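Local coordinates for protein putative transcriptional regulator (TetR/AcrR family) (Acinetobacter sp., PDB 3KNW) that probably binds DNA through a helix-turn-helix domain and regulates transcription, at residues Leu165-Ala177 / Pro188-Leu200. Sequence-based numbering, arbitrary orientation.
Sequences LAQVIYQMYLGAA and PLFQALESTKMML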
ATOM      1  N   LEU A 165       6.178 -17.822  -1.398  1.00 13.23           N
ATOM      2  CA  LEU A 165       5.327 -17.628  -0.224  1.00 13.04           C
ATOM      3  C   LEU A 165       5.732 -16.318   0.465  1.00 12.22           C
ATOM      4  O   LEU A 165       4.898 -15.589   0.951  1.00 12.98           O
ATOM      5  CB  LEU A 165       5.394 -18.833   0.673  1.00 12.65           C
ATOM      6  CG  LEU A 165       4.454 -18.921   1.850  1.00 15.65           C
ATOM      7  CD1 LEU A 165       2.991 -18.797   1.459  1.00 13.27           C
ATOM      8  CD2 LEU A 165       4.703 -20.265   2.546  1.00 14.62           C
ATOM      9  N   ALA A 166       7.009 -16.006   0.497  1.00 11.07           N
ATOM     10  CA  ALA A 166       7.434 -14.804   1.152  1.00 10.76           C
ATOM     11  C   ALA A 166       6.838 -13.586   0.473  1.00 11.62           C
ATOM     12  O   ALA A 166       6.556 -12.610   1.126  1.00 12.20           O
ATOM     13  CB  ALA A 166       8.905 -14.721   1.152  1.00 11.24           C
ATOM     14  N   GLN A 167       6.619 -13.649  -0.845  1.00 12.15           N
ATOM     15  CA  GLN A 167       6.015 -12.527  -1.577  1.00 11.78           C
ATOM     16  C   GLN A 167       4.517 -12.419  -1.280  1.00 12.23           C
ATOM     17  O   GLN A 167       3.986 -11.315  -1.075  1.00 11.51           O
ATOM     18  CB  GLN A 167       6.165 -12.698  -3.097  1.00 12.33           C
ATOM     19  CG  GLN A 167       7.562 -12.370  -3.668  1.00 11.87           C
ATOM     20  CD  GLN A 167       7.648 -12.679  -5.159  1.00 14.60           C
ATOM     21  OE1 GLN A 167       7.182 -11.881  -6.030  1.00 15.91           O
ATOM     22  NE2 GLN A 167       8.225 -13.822  -5.471  1.00 10.79           N
ATOM     23  N   VAL A 168       3.851 -13.564  -1.323  1.00 10.88           N
ATOM     24  CA  VAL A 168       2.502 -13.591  -1.010  1.00 11.44           C
ATOM     25  C   VAL A 168       2.268 -13.000   0.372  1.00 10.86           C
ATOM     26  O   VAL A 168       1.459 -12.077   0.564  1.00  9.21           O
ATOM     27  CB  VAL A 168       1.999 -15.000  -0.972  1.00 12.65           C
ATOM     28  CG1 VAL A 168       0.596 -14.955  -0.313  1.00 14.12           C
ATOM     29  CG2 VAL A 168       1.993 -15.560  -2.369  1.00 11.27           C
ATOM     30  N   ILE A 169       2.989 -13.528   1.341  1.00 10.45           N
ATOM     31  CA  ILE A 169       2.810 -13.050   2.699  1.00 11.05           C
ATOM     32  C   ILE A 169       3.132 -11.546   2.784  1.00 10.87           C
ATOM     33  O   ILE A 169       2.293 -10.728   3.278  1.00 11.38           O
ATOM     34  CB  ILE A 169       3.651 -13.843   3.677  1.00 11.20           C
ATOM     35  CG1 ILE A 169       3.097 -15.232   3.828  1.00 12.84           C
ATOM     36  CG2 ILE A 169       3.694 -13.179   5.023  1.00 12.57           C
ATOM     37  CD1 ILE A 169       4.033 -16.126   4.604  1.00 14.78           C
ATOM     38  N   TYR A 170       4.276 -11.153   2.236  1.00  9.69           N
ATOM     39  CA  TYR A 170       4.635  -9.757   2.347  1.00 10.90           C
ATOM     40  C   TYR A 170       3.657  -8.819   1.581  1.00 10.10           C
ATOM     41  O   TYR A 170       3.325  -7.743   2.051  1.00 10.17           O
ATOM     42  CB  TYR A 170       6.081  -9.526   1.952  1.00 10.45           C
ATOM     43  CG  TYR A 170       6.553  -8.136   2.252  1.00 13.50           C
ATOM     44  CD1 TYR A 170       7.027  -7.793   3.499  1.00 15.43           C
ATOM     45  CD2 TYR A 170       6.560  -7.168   1.285  1.00 17.21           C
ATOM     46  CE1 TYR A 170       7.505  -6.499   3.772  1.00 15.34           C
ATOM     47  CE2 TYR A 170       7.035  -5.873   1.561  1.00 18.95           C
ATOM     48  CZ  TYR A 170       7.528  -5.568   2.794  1.00 15.54           C
ATOM     49  OH  TYR A 170       7.974  -4.293   3.055  1.00 19.84           O
ATOM     50  N   GLN A 171       3.162  -9.258   0.444  1.00  9.88           N
ATOM     51  CA  GLN A 171       2.231  -8.453  -0.308  1.00  9.77           C
ATOM     52  C   GLN A 171       0.931  -8.300   0.438  1.00  9.80           C
ATOM     53  O   GLN A 171       0.432  -7.214   0.505  1.00 11.30           O
ATOM     54  CB  GLN A 171       1.958  -9.073  -1.654  1.00  9.66           C
ATOM     55  CG  GLN A 171       3.065  -8.794  -2.642  1.00  9.42           C
ATOM     56  CD  GLN A 171       2.939  -9.565  -3.920  1.00  7.41           C
ATOM     57  OE1 GLN A 171       3.862  -9.634  -4.693  1.00  7.29           O
ATOM     58  NE2 GLN A 171       1.808 -10.143  -4.140  1.00  9.04           N
HETATM   59  N   MSE A 172       0.401  -9.375   1.007  1.00  9.59           N
HETATM   60  CA  MSE A 172      -0.846  -9.353   1.777  1.00  8.30           C
HETATM   61  C   MSE A 172      -0.741  -8.515   2.983  1.00  9.63           C
HETATM   62  O   MSE A 172      -1.677  -7.776   3.285  1.00 10.35           O
HETATM   63  CB  MSE A 172      -1.275 -10.752   2.171  1.00  8.38           C
HETATM   64  CG  MSE A 172      -2.497 -10.840   3.130  1.00  8.76           C
HETATM   65 SE   MSE A 172      -2.821 -12.730   3.466  0.70  3.64          SE
HETATM   66  CE  MSE A 172      -1.499 -13.060   4.770  1.00  6.72           C
ATOM     67  N   TYR A 173       0.411  -8.510   3.663  1.00  9.89           N
ATOM     68  CA  TYR A 173       0.526  -7.606   4.821  1.00  8.02           C
ATOM     69  C   TYR A 173       0.584  -6.156   4.454  1.00  8.15           C
ATOM     70  O   TYR A 173      -0.064  -5.344   5.096  1.00  8.18           O
ATOM     71  CB  TYR A 173       1.679  -7.984   5.742  1.00  8.57           C
ATOM     72  CG  TYR A 173       1.268  -9.100   6.665  1.00  8.62           C
ATOM     73  CD1 TYR A 173       1.083 -10.411   6.194  1.00  9.68           C
ATOM     74  CD2 TYR A 173       1.021  -8.870   8.002  1.00 11.70           C
ATOM     75  CE1 TYR A 173       0.741 -11.452   7.035  1.00  7.03           C
ATOM     76  CE2 TYR A 173       0.660  -9.945   8.851  1.00 10.51           C
ATOM     77  CZ  TYR A 173       0.501 -11.204   8.347  1.00  8.96           C
ATOM     78  OH  TYR A 173       0.115 -12.231   9.200  1.00 13.65           O
ATOM     79  N   LEU A 174       1.306  -5.778   3.400  1.00  8.71           N
ATOM     80  CA  LEU A 174       1.291  -4.383   2.951  1.00  7.38           C
ATOM     81  C   LEU A 174      -0.113  -3.922   2.563  1.00  6.43           C
ATOM     82  O   LEU A 174      -0.524  -2.817   2.870  1.00  5.55           O
ATOM     83  CB  LEU A 174       2.156  -4.221   1.758  1.00  9.27           C
ATOM     84  CG  LEU A 174       3.659  -4.270   1.989  1.00 11.90           C
ATOM     85  CD1 LEU A 174       4.335  -4.331   0.632  1.00 14.43           C
ATOM     86  CD2 LEU A 174       4.131  -3.107   2.768  1.00  6.93           C
ATOM     87  N   GLY A 175      -0.886  -4.790   1.938  1.00  4.88           N
ATOM     88  CA  GLY A 175      -2.200  -4.370   1.524  1.00  4.89           C
ATOM     89  C   GLY A 175      -3.196  -4.276   2.690  1.00  5.71           C
ATOM     90  O   GLY A 175      -4.053  -3.368   2.691  1.00  5.50           O
ATOM     91  N   ALA A 176      -3.129  -5.255   3.609  1.00  4.64           N
ATOM     92  CA  ALA A 176      -3.759  -5.167   4.901  1.00  6.24           C
ATOM     93  C   ALA A 176      -3.308  -3.866   5.699  1.00  6.54           C
ATOM     94  O   ALA A 176      -4.129  -3.186   6.293  1.00  6.43           O
ATOM     95  CB  ALA A 176      -3.444  -6.456   5.738  1.00  5.78           C
ATOM     96  N   ALA A 177      -2.028  -3.526   5.718  1.00  7.27           N
ATOM     97  CA  ALA A 177      -1.581  -2.237   6.420  1.00  7.41           C
ATOM     98  C   ALA A 177      -2.221  -1.014   5.750  1.00  9.06           C
ATOM     99  O   ALA A 177      -2.732  -0.151   6.417  1.00  9.97           O
ATOM    100  CB  ALA A 177      -0.107  -2.080   6.426  1.00  4.28           C
ATOM    101  N   PRO A 188      -8.181  -5.507   9.097  1.00  7.65           N
ATOM    102  CA  PRO A 188      -7.553  -6.246   7.945  1.00  6.44           C
ATOM    103  C   PRO A 188      -6.265  -6.975   8.263  1.00  6.07           C
ATOM    104  O   PRO A 188      -6.005  -8.040   7.693  1.00  7.41           O
ATOM    105  CB  PRO A 188      -7.337  -5.138   6.914  1.00  5.89           C
ATOM    106  CG  PRO A 188      -8.387  -4.146   7.188  1.00  4.54           C
ATOM    107  CD  PRO A 188      -8.639  -4.159   8.697  1.00  7.56           C
ATOM    108  N   LEU A 189      -5.473  -6.406   9.165  1.00  6.15           N
ATOM    109  CA  LEU A 189      -4.180  -6.963   9.621  1.00  6.34           C
ATOM    110  C   LEU A 189      -4.421  -8.130  10.543  1.00  7.61           C
ATOM    111  O   LEU A 189      -3.763  -9.137  10.432  1.00  9.71           O
ATOM    112  CB  LEU A 189      -3.339  -5.931  10.400  1.00  5.64           C
ATOM    113  CG  LEU A 189      -2.543  -4.970   9.548  1.00  4.45           C
ATOM    114  CD1 LEU A 189      -2.108  -3.652  10.227  1.00  4.05           C
ATOM    115  CD2 LEU A 189      -1.327  -5.694   8.983  1.00  4.28           C
ATOM    116  N   PHE A 190      -5.428  -8.026  11.401  1.00  7.13           N
ATOM    117  CA  PHE A 190      -5.853  -9.170  12.161  1.00  6.40           C
ATOM    118  C   PHE A 190      -6.255 -10.345  11.295  1.00  7.04           C
ATOM    119  O   PHE A 190      -5.970 -11.513  11.652  1.00  6.32           O
ATOM    120  CB  PHE A 190      -6.993  -8.824  13.125  1.00  5.98           C
ATOM    121  CG  PHE A 190      -6.685  -7.658  14.084  1.00  4.34           C
ATOM    122  CD1 PHE A 190      -5.403  -7.417  14.543  1.00  2.12           C
ATOM    123  CD2 PHE A 190      -7.715  -6.862  14.563  1.00  2.00           C
ATOM    124  CE1 PHE A 190      -5.148  -6.398  15.402  1.00  3.67           C
ATOM    125  CE2 PHE A 190      -7.470  -5.816  15.422  1.00  3.15           C
ATOM    126  CZ  PHE A 190      -6.202  -5.576  15.865  1.00  3.70           C
ATOM    127  N   GLN A 191      -6.920 -10.091  10.176  1.00  8.92           N
ATOM    128  CA  GLN A 191      -7.345 -11.227   9.328  1.00 10.12           C
ATOM    129  C   GLN A 191      -6.087 -11.823   8.637  1.00  9.79           C
ATOM    130  O   GLN A 191      -5.913 -13.027   8.663  1.00  9.77           O
ATOM    131  CB  GLN A 191      -8.433 -10.823   8.323  1.00 11.73           C
ATOM    132  CG  GLN A 191      -8.936 -11.972   7.367  1.00 15.27           C
ATOM    133  CD  GLN A 191      -9.235 -13.293   8.108  1.00 17.55           C
ATOM    134  OE1 GLN A 191     -10.093 -13.359   9.022  1.00 18.32           O
ATOM    135  NE2 GLN A 191      -8.488 -14.334   7.750  1.00 17.66           N
ATOM    136  N   ALA A 192      -5.193 -10.988   8.096  1.00  9.51           N
ATOM    137  CA  ALA A 192      -3.910 -11.430   7.540  1.00  9.61           C
ATOM    138  C   ALA A 192      -3.181 -12.415   8.479  1.00 11.45           C
ATOM    139  O   ALA A 192      -2.634 -13.432   8.030  1.00 10.28           O
ATOM    140  CB  ALA A 192      -2.983 -10.217   7.337  1.00  9.53           C
ATOM    141  N   LEU A 193      -3.135 -12.056   9.769  1.00 12.16           N
ATOM    142  CA  LEU A 193      -2.597 -12.947  10.805  1.00 13.84           C
ATOM    143  C   LEU A 193      -3.250 -14.314  10.787  1.00 13.27           C
ATOM    144  O   LEU A 193      -2.589 -15.329  10.761  1.00 12.85           O
ATOM    145  CB  LEU A 193      -2.719 -12.331  12.213  1.00 14.01           C
ATOM    146  CG  LEU A 193      -1.574 -11.363  12.589  1.00 16.16           C
ATOM    147  CD1 LEU A 193      -1.843 -10.642  13.927  1.00 15.74           C
ATOM    148  CD2 LEU A 193      -0.206 -12.116  12.645  1.00 14.40           C
ATOM    149  N   GLU A 194      -4.565 -14.328  10.762  1.00 13.88           N
ATOM    150  CA  GLU A 194      -5.292 -15.598  10.853  1.00 13.93           C
ATOM    151  C   GLU A 194      -5.077 -16.371   9.555  1.00 12.77           C
ATOM    152  O   GLU A 194      -4.870 -17.553   9.561  1.00 13.05           O
ATOM    153  CB  GLU A 194      -6.782 -15.375  11.213  1.00 13.25           C
ATOM    154  CG  GLU A 194      -7.490 -16.644  11.715  1.00 17.94           C
ATOM    155  CD  GLU A 194      -6.842 -17.296  12.981  1.00 22.71           C
ATOM    156  OE1 GLU A 194      -7.020 -18.534  13.192  1.00 23.05           O
ATOM    157  OE2 GLU A 194      -6.175 -16.559  13.767  1.00 24.97           O
ATOM    158  N   SER A 195      -5.030 -15.659   8.443  1.00 12.80           N
ATOM    159  CA  SER A 195      -4.748 -16.250   7.162  1.00 12.41           C
ATOM    160  C   SER A 195      -3.332 -16.802   6.952  1.00 12.51           C
ATOM    161  O   SER A 195      -3.186 -17.840   6.308  1.00 10.68           O
ATOM    162  CB  SER A 195      -5.108 -15.243   6.073  1.00 13.03           C
ATOM    163  OG  SER A 195      -6.494 -15.426   5.795  1.00 13.70           O
ATOM    164  N   THR A 196      -2.315 -16.127   7.478  1.00 13.40           N
ATOM    165  CA  THR A 196      -0.962 -16.615   7.403  1.00 16.05           C
ATOM    166  C   THR A 196      -0.821 -18.049   8.024  1.00 19.01           C
ATOM    167  O   THR A 196       0.066 -18.821   7.625  1.00 19.10           O
ATOM    168  CB  THR A 196       0.028 -15.661   8.129  1.00 17.08           C
ATOM    169  OG1 THR A 196      -0.123 -14.323   7.635  1.00 15.17           O
ATOM    170  CG2 THR A 196       1.494 -16.128   7.939  1.00 16.01           C
ATOM    171  N   LYS A 197      -1.721 -18.416   8.953  1.00 20.74           N
ATOM    172  CA  LYS A 197      -1.685 -19.734   9.557  1.00 22.14           C
ATOM    173  C   LYS A 197      -2.183 -20.832   8.602  1.00 23.25           C
ATOM    174  O   LYS A 197      -1.498 -21.832   8.430  1.00 24.89           O
ATOM    175  CB  LYS A 197      -2.470 -19.769  10.879  1.00 22.42           C
ATOM    176  CG  LYS A 197      -1.874 -18.895  12.008  1.00 24.00           C
ATOM    177  CD  LYS A 197      -2.487 -19.311  13.367  1.00 25.99           C
ATOM    178  CE  LYS A 197      -2.633 -18.150  14.329  1.00 26.74           C
ATOM    179  NZ  LYS A 197      -3.562 -18.479  15.505  1.00 26.24           N
HETATM  180  N   MSE A 198      -3.362 -20.691   8.011  1.00 23.21           N
HETATM  181  CA  MSE A 198      -3.736 -21.549   6.874  1.00 23.55           C
HETATM  182  C   MSE A 198      -2.576 -21.738   5.881  1.00 22.99           C
HETATM  183  O   MSE A 198      -2.207 -22.846   5.530  1.00 23.49           O
HETATM  184  CB  MSE A 198      -4.928 -20.944   6.085  1.00 24.49           C
HETATM  185  CG  MSE A 198      -6.061 -20.307   6.936  1.00 26.77           C
HETATM  186 SE   MSE A 198      -7.836 -20.129   6.033  0.70 30.44          SE
HETATM  187  CE  MSE A 198      -8.985 -20.695   7.523  1.00 28.54           C
HETATM  188  N   MSE A 199      -1.986 -20.648   5.428  1.00 22.89           N
HETATM  189  CA  MSE A 199      -0.970 -20.738   4.397  1.00 23.11           C
HETATM  190  C   MSE A 199       0.276 -21.534   4.850  1.00 23.24           C
HETATM  191  O   MSE A 199       0.880 -22.204   4.051  1.00 23.17           O
HETATM  192  CB  MSE A 199      -0.549 -19.340   3.956  1.00 23.49           C
HETATM  193  CG  MSE A 199      -1.676 -18.563   3.336  1.00 23.83           C
HETATM  194 SE   MSE A 199      -1.131 -16.841   2.720  0.70 21.73          SE
HETATM  195  CE  MSE A 199      -2.807 -16.380   1.946  1.00 18.46           C
ATOM    196  N   LEU A 200       0.660 -21.476   6.113  1.00 23.05           N
ATOM    197  CA  LEU A 200       1.827 -22.260   6.560  1.00 23.04           C
ATOM    198  C   LEU A 200       1.533 -23.767   6.701  1.00 24.54           C
ATOM    199  O   LEU A 200       2.426 -24.601   6.463  1.00 24.84           O
ATOM    200  CB  LEU A 200       2.442 -21.676   7.837  1.00 22.18           C
ATOM    201  CG  LEU A 200       2.897 -20.216   7.679  1.00 18.79           C
ATOM    202  CD1 LEU A 200       3.410 -19.641   9.004  1.00 17.75           C
ATOM    203  CD2 LEU A 200       4.037 -20.135   6.650  1.00 19.84           C
TER
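Y173 and T196 form the polar centre of an antiparallel helix pair (axis angle 160°, closest approach 8.5 Å) that joins the last two helices, 162-183 and 187-200, of the all-helical TetR-type C-terminal domain. The Y173 ring reaches across as a knob into the hole made by L189, A192, L193 and T196. A192 CB lies over one face, a CH-pi contact 3.9 Å from the ring centroid and 14° off its normal, while T196 OG1 sits at the ring edge, in plane. There Y173 OH donates a hydrogen bond of 2.6 Å to T196 OG1. L193 CD2 approaches the same phenolic oxygen, and L189 CD2 meets Y173 CD2, obliquely to the ring.

M172, a selenomethionine, supplies a second knob, among A192, S195, T196 and M199. With CG anti to the backbone N (chi1 173°) and a bend at chi3, its chain carries CE to 3.4 Å from T196 OG1, and its SE touches CE of M199, also selenomethionine. Toward one end of the interface the extended M199 brings SE to V168 CG1, and L165 and L200 meet through their CD2 methyls. At the other end the helices come nearer, with CA atoms of A176 and P188 5.0 Å apart, and A176 CB packs on P188 O and L189 CD2.

The surroundings bury this contact further: L95 of helix 87-100 packs on Y173 and T196, and Q171 of the second subunit packs on M172 and A176 and hydrogen-bonds through NE2 to P188 O, placing the pair at the dimer interface. T196 is itself held by its own helix, since OG1 donates to A192 O at 2.7 Å, arriving above the carbonyl plane, on the face opposite T196 N.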